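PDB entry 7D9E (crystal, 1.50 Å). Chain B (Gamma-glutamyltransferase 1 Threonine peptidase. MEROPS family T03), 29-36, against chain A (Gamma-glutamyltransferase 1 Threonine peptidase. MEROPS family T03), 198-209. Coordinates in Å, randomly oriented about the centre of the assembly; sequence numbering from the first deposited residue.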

ATOM      1  N   VAL B  29      20.205  -0.414   7.324  1.00 19.27           N
ATOM      2  CA  VAL B  29      19.866   0.374   8.499  1.00 22.11           C
ATOM      3  C   VAL B  29      20.793   1.574   8.570  1.00 22.24           C
ATOM      4  O   VAL B  29      22.006   1.448   8.380  1.00 23.27           O
ATOM      5  CB  VAL B  29      19.983  -0.458   9.785  1.00 21.88           C
ATOM      6  CG1 VAL B  29      19.518   0.362  10.979  1.00 24.13           C
ATOM      7  CG2 VAL B  29      19.174  -1.725   9.634  1.00 23.66           C
ATOM      8  N   VAL B  30      20.220   2.740   8.860  1.00 21.09           N
ATOM      9  CA  VAL B  30      21.028   3.945   9.015  1.00 18.81           C
ATOM     10  C   VAL B  30      21.769   3.851  10.343  1.00 26.21           C
ATOM     11  O   VAL B  30      21.172   3.984  11.416  1.00 23.92           O
ATOM     12  CB  VAL B  30      20.172   5.210   8.936  1.00 21.50           C
ATOM     13  CG1 VAL B  30      21.018   6.437   9.227  1.00 23.64           C
ATOM     14  CG2 VAL B  30      19.537   5.297   7.565  1.00 24.27           C
ATOM     15  N   LYS B  31      23.070   3.615  10.278  1.00 23.35           N
ATOM     16  CA  LYS B  31      23.851   3.462  11.495  1.00 25.37           C
ATOM     17  C   LYS B  31      23.696   4.703  12.365  1.00 27.14           C
ATOM     18  O   LYS B  31      23.799   5.835  11.881  1.00 27.85           O
ATOM     19  CB  LYS B  31      25.327   3.262  11.136  1.00 27.17           C
ATOM     20  CG  LYS B  31      26.256   3.079  12.326  1.00 31.65           C
ATOM     21  CD  LYS B  31      27.664   2.685  11.865  1.00 35.30           C
ATOM     22  N   GLY B  32      23.467   4.480  13.660  1.00 24.55           N
ATOM     23  CA  GLY B  32      23.283   5.546  14.609  1.00 28.14           C
ATOM     24  C   GLY B  32      21.857   6.034  14.746  1.00 26.41           C
ATOM     25  O   GLY B  32      21.542   6.690  15.746  1.00 28.39           O
ATOM     26  N   ALA B  33      20.993   5.736  13.774  1.00 24.82           N
ATOM     27  CA  ALA B  33      19.608   6.181  13.793  1.00 23.75           C
ATOM     28  C   ALA B  33      18.619   5.037  13.935  1.00 23.45           C
ATOM     29  O   ALA B  33      17.514   5.245  14.451  1.00 23.49           O
ATOM     30  CB  ALA B  33      19.264   6.956  12.513  1.00 26.54           C
ATOM     31  N   GLY B  34      18.966   3.845  13.454  1.00 21.09           N
ATOM     32  CA  GLY B  34      18.206   2.655  13.759  1.00 19.58           C
ATOM     33  C   GLY B  34      17.043   2.325  12.845  1.00 21.49           C
ATOM     34  O   GLY B  34      16.340   1.350  13.121  1.00 22.33           O
ATOM     35  N   PHE B  35      16.808   3.070  11.774  1.00 19.49           N
ATOM     36  CA  PHE B  35      15.698   2.766  10.889  1.00 18.48           C
ATOM     37  C   PHE B  35      16.172   2.224   9.548  1.00 16.18           C
ATOM     38  O   PHE B  35      17.283   2.522   9.090  1.00 17.68           O
ATOM     39  CB  PHE B  35      14.777   3.971  10.653  1.00 18.35           C
ATOM     40  CG  PHE B  35      15.432   5.121   9.953  1.00 18.32           C
ATOM     41  CD1 PHE B  35      16.152   6.076  10.660  1.00 20.91           C
ATOM     42  CD2 PHE B  35      15.302   5.262   8.578  1.00 19.22           C
ATOM     43  CE1 PHE B  35      16.727   7.137  10.003  1.00 21.70           C
ATOM     44  CE2 PHE B  35      15.888   6.329   7.916  1.00 19.21           C
ATOM     45  CZ  PHE B  35      16.594   7.263   8.624  1.00 20.88           C
ATOM     46  N   LEU B  36      15.292   1.423   8.938  1.00 16.43           N
ATOM     47  CA  LEU B  36      15.546   0.790   7.652  1.00 16.33           C
ATOM     48  C   LEU B  36      15.230   1.742   6.509  1.00 18.96           C
ATOM     49  O   LEU B  36      14.268   2.511   6.558  1.00 17.48           O
ATOM     50  CB  LEU B  36      14.645  -0.433   7.477  1.00 16.53           C
ATOM     51  CG  LEU B  36      15.122  -1.614   8.320  1.00 18.71           C
ATOM     52  CD1 LEU B  36      13.977  -2.544   8.665  1.00 20.31           C
ATOM     53  CD2 LEU B  36      16.271  -2.335   7.603  1.00 19.81           C
TER
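Chain A 198-209: KQPELAKTLERI

Chain A meets the turn of chain B with the first turns of a helix. Residues 200-209 are helical, Q199(A) holds the N-cap position, and the amide-to-carbonyl ladder starts with A203(A) N to Q199(A) O at 3.0 Å. Chain B offers a tight turn: V30(B) O accepts both A33(B) N at 2.9 Å and G34(B) N at 3.0 Å, and V30(B) N bonds to F35(B) O at 3.0 Å. The backbones are closest at G34(B) and L202(A), with CA atoms 4.6 Å apart.

That closeness depends on glycine. G34(B) has phi/psi of 88/4, where a CB would jam against the preceding carbonyl; it would also point toward the helix and lie 2.8 Å from L202(A) N. G32(B), at 88/-18, is glycine for the backbone reason alone, since its CB would point away from chain A.

The helix side chains facing the turn are spaced as helical periodicity predicts: E201(A), T205(A) and R208(A) all point toward it, and all have chi1 m. In E201(A), m followed by chi2 t extends the carboxylate along the turn, where OE1 takes a weak hydrogen bond from G32(B) N at 3.1 Å; the N-H...O angle is only 122°. T205(A), one turn on, uses its m rotamer to set OG1 2.8 Å from A33(B) O and 3.5 Å from A33(B) CB, while CG2 approaches F35(B) CD1 at 4.4 Å. The same A33(B) carbonyl receives a CA-H...O contact from L202(A) CA at 3.3 Å, so it is packed directly against the helix backbone.

R208(A) departs from full extension at chi3 m, and its guanidinium comes back to the turn, with A33(B) CB near its plane, at the edge, 4.4 Å from NH2. The CA-to-CB bond of A33(B) points away overall, yet the methyl still touches the helix side chains.

L202(A) points sideways, and chi1 t with chi2 p brings CD1 to 4.0 Å from F35(B) CB. F35(B) also points sideways; its chi1 p lays the ring against the turn's own A33(B), where it is buried.

Water completes the polar fit. Water 1 donates to Q199(A) OE1 and to G34(B) O, each at 2.7 Å, bridging two acceptors that could not bond directly. Water 2 donates to E201(A) O at 2.9 Å and G32(B) O at 2.8 Å, and accepts from R208(A) NH1 at 3.0 Å. The rule is economical: the glycine at G34(B) admits the helix, and helix side chains about a turn apart meet the turn's backbone, E201(A) at an amide, T205(A) close to a carbonyl and R208(A) through water.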

ATOM      1  N   LYS A 198      13.912  -4.371  21.556  1.00 20.80           N
ATOM      2  CA  LYS A 198      14.115  -2.961  21.853  1.00 19.94           C
ATOM      3  C   LYS A 198      14.996  -2.312  20.797  1.00 22.56           C
ATOM      4  O   LYS A 198      15.881  -2.947  20.218  1.00 22.41           O
ATOM      5  CB  LYS A 198      14.758  -2.765  23.230  1.00 22.84           C
ATOM      6  CG  LYS A 198      13.982  -3.446  24.355  1.00 26.12           C
ATOM      7  CD  LYS A 198      14.657  -3.316  25.709  1.00 25.62           C
ATOM      8  CE  LYS A 198      13.846  -4.036  26.779  1.00 27.97           C
ATOM      9  NZ  LYS A 198      14.465  -3.903  28.129  1.00 35.81           N
ATOM     10  N   GLN A 199      14.771  -1.020  20.582  1.00 20.24           N
ATOM     11  CA  GLN A 199      15.442  -0.261  19.525  1.00 20.44           C
ATOM     12  C   GLN A 199      15.862   1.103  20.046  1.00 22.01           C
ATOM     13  O   GLN A 199      15.257   2.137  19.728  1.00 22.08           O
ATOM     14  CB  GLN A 199      14.570  -0.151  18.274  1.00 19.38           C
ATOM     15  CG  GLN A 199      14.065  -1.474  17.775  1.00 19.19           C
ATOM     16  CD  GLN A 199      13.090  -1.350  16.629  1.00 19.46           C
ATOM     17  OE1 GLN A 199      13.473  -1.075  15.483  1.00 17.92           O
ATOM     18  NE2 GLN A 199      11.815  -1.489  16.940  1.00 17.94           N
ATOM     19  N   PRO A 200      16.948   1.148  20.811  1.00 24.81           N
ATOM     20  CA  PRO A 200      17.328   2.413  21.467  1.00 25.37           C
ATOM     21  C   PRO A 200      17.765   3.511  20.519  1.00 25.84           C
ATOM     22  O   PRO A 200      17.458   4.684  20.780  1.00 26.56           O
ATOM     23  CB  PRO A 200      18.435   1.984  22.445  1.00 28.46           C
ATOM     24  CG  PRO A 200      18.924   0.692  21.920  1.00 30.12           C
ATOM     25  CD  PRO A 200      17.746   0.010  21.301  1.00 25.85           C
ATOM     26  N   GLU A 201      18.475   3.192  19.430  1.00 24.17           N
ATOM     27  CA  GLU A 201      18.870   4.242  18.492  1.00 24.94           C
ATOM     28  C   GLU A 201      17.641   4.858  17.835  1.00 22.55           C
ATOM     29  O   GLU A 201      17.550   6.082  17.660  1.00 23.24           O
ATOM     30  CB  GLU A 201      19.818   3.680  17.433  1.00 26.85           C
ATOM     31  CG  GLU A 201      21.202   3.308  17.954  1.00 33.21           C
ATOM     32  CD  GLU A 201      22.209   3.087  16.836  1.00 37.73           C
ATOM     33  OE1 GLU A 201      21.780   2.800  15.697  1.00 48.90           O
ATOM     34  OE2 GLU A 201      23.433   3.160  17.105  1.00 49.25           O
ATOM     35  N   LEU A 202      16.674   4.017  17.472  1.00 21.83           N
ATOM     36  CA  LEU A 202      15.449   4.524  16.873  1.00 20.89           C
ATOM     37  C   LEU A 202      14.670   5.374  17.865  1.00 21.33           C
ATOM     38  O   LEU A 202      14.046   6.368  17.475  1.00 21.77           O
ATOM     39  CB  LEU A 202      14.607   3.342  16.399  1.00 20.26           C
ATOM     40  CG  LEU A 202      13.300   3.670  15.691  1.00 19.32           C
ATOM     41  CD1 LEU A 202      13.572   4.540  14.458  1.00 23.32           C
ATOM     42  CD2 LEU A 202      12.537   2.410  15.324  1.00 20.33           C
ATOM     43  N   ALA A 203      14.685   5.004  19.144  1.00 22.30           N
ATOM     44  CA  ALA A 203      14.029   5.834  20.146  1.00 23.00           C
ATOM     45  C   ALA A 203      14.613   7.240  20.153  1.00 25.61           C
ATOM     46  O   ALA A 203      13.876   8.229  20.228  1.00 24.30           O
ATOM     47  CB  ALA A 203      14.162   5.203  21.525  1.00 24.84           C
ATOM     48  N   LYS A 204      15.937   7.350  20.074  1.00 23.82           N
ATOM     49  CA  LYS A 204      16.558   8.674  20.050  1.00 26.15           C
ATOM     50  C   LYS A 204      16.177   9.429  18.779  1.00 26.16           C
ATOM     51  O   LYS A 204      15.935  10.643  18.816  1.00 24.81           O
ATOM     52  CB  LYS A 204      18.075   8.549  20.199  1.00 30.16           C
ATOM     53  CG  LYS A 204      18.499   8.077  21.601  1.00 33.70           C
ATOM     54  CD  LYS A 204      20.005   7.842  21.708  1.00 43.63           C
ATOM     55  N   THR A 205      16.104   8.729  17.644  1.00 22.95           N
ATOM     56  CA  THR A 205      15.678   9.361  16.401  1.00 22.66           C
ATOM     57  C   THR A 205      14.265   9.913  16.534  1.00 21.57           C
ATOM     58  O   THR A 205      13.979  11.050  16.124  1.00 21.85           O
ATOM     59  CB  THR A 205      15.753   8.332  15.272  1.00 20.50           C
ATOM     60  OG1 THR A 205      17.109   7.904  15.110  1.00 23.55           O
ATOM     61  CG2 THR A 205      15.236   8.893  13.953  1.00 20.32           C
ATOM     62  N   LEU A 206      13.365   9.116  17.114  1.00 21.95           N
ATOM     63  CA  LEU A 206      11.991   9.565  17.302  1.00 21.03           C
ATOM     64  C   LEU A 206      11.896  10.723  18.284  1.00 24.51           C
ATOM     65  O   LEU A 206      11.002  11.571  18.140  1.00 22.45           O
ATOM     66  CB  LEU A 206      11.118   8.396  17.739  1.00 20.83           C
ATOM     67  CG  LEU A 206      10.934   7.340  16.644  1.00 19.69           C
ATOM     68  CD1 LEU A 206      10.372   6.082  17.277  1.00 21.48           C
ATOM     69  CD2 LEU A 206      10.018   7.845  15.553  1.00 21.82           C
ATOM     70  N   GLU A 207      12.786  10.778  19.285  1.00 23.28           N
ATOM     71  CA  GLU A 207      12.824  11.937  20.175  1.00 24.62           C
ATOM     72  C   GLU A 207      13.203  13.204  19.420  1.00 27.18           C
ATOM     73  O   GLU A 207      12.617  14.273  19.649  1.00 25.42           O
ATOM     74  CB  GLU A 207      13.790  11.702  21.338  1.00 26.42           C
ATOM     75  CG  GLU A 207      13.380  10.589  22.277  1.00 36.94           C
ATOM     76  CD  GLU A 207      14.264  10.514  23.510  1.00 55.27           C
ATOM     77  OE1 GLU A 207      15.490  10.342  23.357  1.00 42.76           O
ATOM     78  OE2 GLU A 207      13.731  10.639  24.634  1.00 67.78           O
ATOM     79  N   ARG A 208      14.191  13.113  18.527  1.00 24.12           N
ATOM     80  CA  ARG A 208      14.554  14.271  17.712  1.00 26.56           C
ATOM     81  C   ARG A 208      13.395  14.699  16.819  1.00 23.54           C
ATOM     82  O   ARG A 208      13.131  15.901  16.668  1.00 25.33           O
ATOM     83  CB  ARG A 208      15.790  13.965  16.865  1.00 25.38           C
ATOM     84  CG  ARG A 208      17.045  13.718  17.702  1.00 27.35           C
ATOM     85  CD  ARG A 208      18.320  13.699  16.880  1.00 29.55           C
ATOM     86  NE  ARG A 208      18.328  12.680  15.835  1.00 27.13           N
ATOM     87  CZ  ARG A 208      18.729  11.425  16.011  1.00 27.07           C
ATOM     88  NH1 ARG A 208      19.147  11.030  17.206  1.00 32.04           N
ATOM     89  NH2 ARG A 208      18.702  10.569  14.997  1.00 25.36           N
ATOM     90  N   ILE A 209      12.714  13.734  16.196  1.00 22.34           N
ATOM     91  CA  ILE A 209      11.556  14.056  15.359  1.00 21.71           C
ATOM     92  C   ILE A 209      10.453  14.688  16.195  1.00 25.60           C
ATOM     93  O   ILE A 209       9.767  15.618  15.744  1.00 26.55           O
ATOM     94  CB  ILE A 209      11.076  12.794  14.616  1.00 23.57           C
ATOM     95  CG1 ILE A 209      12.135  12.356  13.605  1.00 23.29           C
ATOM     96  CG2 ILE A 209       9.758  13.054  13.918  1.00 23.11           C
ATOM     97  CD1 ILE A 209      11.926  10.969  12.992  1.00 24.13           C
TER
HETATM   98  O   HOH W   1      16.113  -0.398  15.193  1.00 20.33           O
HETATM   99  O   HOH W   2      19.536   8.097  17.078  1.00 26.87           O